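Local atomic coordinates of eukaryotic translation initiation factor 4 gamma 2 (Homo sapiens, PDB entry 4IUL), a protein that probably acts in translation initiation as an eIF4G relative, its MIF4G domain of HEAT repeats interacting with the RNA helicase eIF4A. Residues V50-K53 against L54-K57. Sequence-based numbering, arbitrary orientation.
Sequences VESK and LILK. With SO4 (sulfate ion), chain D.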
loop_
_atom_site.group_PDB
_atom_site.type_symbol
_atom_site.label_atom_id
_atom_site.label_comp_id
_atom_site.label_asym_id
_atom_site.label_seq_id
_atom_site.Cartn_x
_atom_site.Cartn_y
_atom_site.Cartn_z
ATOM N N VAL A 50 15.240 -11.570 11.270
ATOM C CA VAL A 50 16.113 -11.337 10.121
ATOM C C VAL A 50 17.142 -12.446 9.952
ATOM O O VAL A 50 18.051 -12.352 9.133
ATOM C CB VAL A 50 16.860 -9.985 10.240
ATOM C CG1 VAL A 50 15.869 -8.851 10.335
ATOM C CG2 VAL A 50 17.771 -9.997 11.456
ATOM N N GLU A 51 16.978 -13.504 10.729
ATOM C CA GLU A 51 17.881 -14.647 10.713
ATOM C C GLU A 51 18.239 -15.229 9.339
ATOM O O GLU A 51 19.395 -15.531 9.086
ATOM C CB GLU A 51 17.283 -15.747 11.586
ATOM C CG GLU A 51 18.177 -16.947 11.792
ATOM C CD GLU A 51 17.445 -18.095 12.458
ATOM O OE1 GLU A 51 16.819 -17.878 13.518
ATOM O OE2 GLU A 51 17.495 -19.215 11.916
ATOM N N SER A 52 17.251 -15.403 8.461
ATOM C CA SER A 52 17.500 -15.988 7.132
ATOM C C SER A 52 16.408 -15.664 6.112
ATOM O O SER A 52 15.432 -14.986 6.425
ATOM C CB SER A 52 17.614 -17.511 7.244
ATOM O OG SER A 52 16.359 -18.082 7.570
ATOM N N LYS A 53 16.567 -16.171 4.894
ATOM C CA LYS A 53 15.583 -15.924 3.850
ATOM C C LYS A 53 14.205 -16.452 4.252
ATOM O O LYS A 53 13.197 -15.752 4.131
ATOM C CB LYS A 53 16.024 -16.569 2.521
ATOM C CG LYS A 53 15.027 -16.342 1.375
ATOM C CD LYS A 53 15.657 -16.464 -0.024
ATOM C CE LYS A 53 15.985 -17.904 -0.392
ATOM N NZ LYS A 53 16.341 -18.057 -1.837
ATOM N N LEU A 54 14.175 -17.692 4.726
ATOM C CA LEU A 54 12.937 -18.344 5.141
ATOM C C LEU A 54 12.179 -17.533 6.193
ATOM O O LEU A 54 10.970 -17.343 6.088
ATOM C CB LEU A 54 13.253 -19.747 5.671
ATOM C CG LEU A 54 12.065 -20.604 6.116
ATOM C CD1 LEU A 54 12.407 -22.084 5.929
ATOM C CD2 LEU A 54 11.706 -20.285 7.575
ATOM N N ILE A 55 12.890 -17.049 7.202
ATOM C CA ILE A 55 12.264 -16.259 8.247
ATOM C C ILE A 55 11.775 -14.924 7.685
ATOM O O ILE A 55 10.712 -14.434 8.085
ATOM C CB ILE A 55 13.241 -16.044 9.427
ATOM C CG1 ILE A 55 13.401 -17.363 10.189
ATOM C CG2 ILE A 55 12.735 -14.970 10.356
ATOM C CD1 ILE A 55 14.446 -17.332 11.271
ATOM N N LEU A 56 12.535 -14.339 6.755
ATOM C CA LEU A 56 12.119 -13.070 6.144
ATOM C C LEU A 56 10.784 -13.228 5.399
ATOM O O LEU A 56 9.899 -12.364 5.499
ATOM C CB LEU A 56 13.188 -12.552 5.170
ATOM C CG LEU A 56 14.516 -12.039 5.736
ATOM C CD1 LEU A 56 15.415 -11.559 4.588
ATOM C CD2 LEU A 56 14.251 -10.901 6.716
ATOM N N LYS A 57 10.633 -14.333 4.667
ATOM C CA LYS A 57 9.399 -14.581 3.909
ATOM C C LYS A 57 8.156 -14.596 4.792
ATOM O O LYS A 57 7.116 -14.062 4.410
ATOM C CB LYS A 57 9.467 -15.909 3.146
ATOM C CG LYS A 57 10.388 -15.913 1.930
ATOM C CD LYS A 57 10.360 -17.279 1.244
ATOM C CE LYS A 57 11.264 -17.296 0.035
ATOM N NZ LYS A 57 11.329 -18.644 -0.561
HETATM S S SO4 D . 13.168 -17.153 -3.649
HETATM O O1 SO4 D . 12.948 -17.669 -5.013
HETATM O O2 SO4 D . 14.388 -16.327 -3.624
HETATM O O3 SO4 D . 12.010 -16.337 -3.249
HETATM O O4 SO4 D . 13.324 -18.283 -2.715
#
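Ser52 occupies the N-cap of helix 53-69, and its carbonyl O accepts the amide of Leu56 at 3.0 Å from N to O, the first backbone bond of the helix. One residue on, Lys53 O takes Lys57 N, also at 3.0 Å. The packing is densest on the inner side of this first turn. Leu56 sets its CG against Ser52 O, 3.2 Å away, and its CD2 3.9 Å from Val50 CA. With CG anti to the carbonyl carbon and beside its own N (chi1 -70°), the isobutyl group faces the incoming loop as well as Phe91 and, on helix 107-127, Thr107 and Phe108. Cutting Leu56 back to an alanine would remove the isobutyl group and is likely to open a gap between the loop, Phe91 and helix 107-127, leaving Val50 with less apolar cover. Beside it, Ile55 extends its CD1 to the base of Glu51, a tight approach of 3.3 Å to CB, the two side chains crossing at a slant. The methyl also lies close to the Glu51 carboxylate, which forms a salt bridge from OE1 to Arg18 of helix 13-31, while Ile55 itself touches Ile22 of that helix.

The other side is looser and polar. Lys53 and Lys57, one turn apart, run side by side in the same direction, Lys53 bending at chi3 (73°) and Lys57 extended beyond CG. Their amines share O4 of a sulfate, at 3.2 Å from Lys53 NZ and 3.0 Å from Lys57 NZ; Lys53 NZ also donates to O2, and Arg110 is a further donor to the ion. The sulfate probably came from the crystallisation liquor, but its binding is consistent with a basic patch at the N-terminal end of helix 53-69, where a bound anion would probably offset the gathered positive charge.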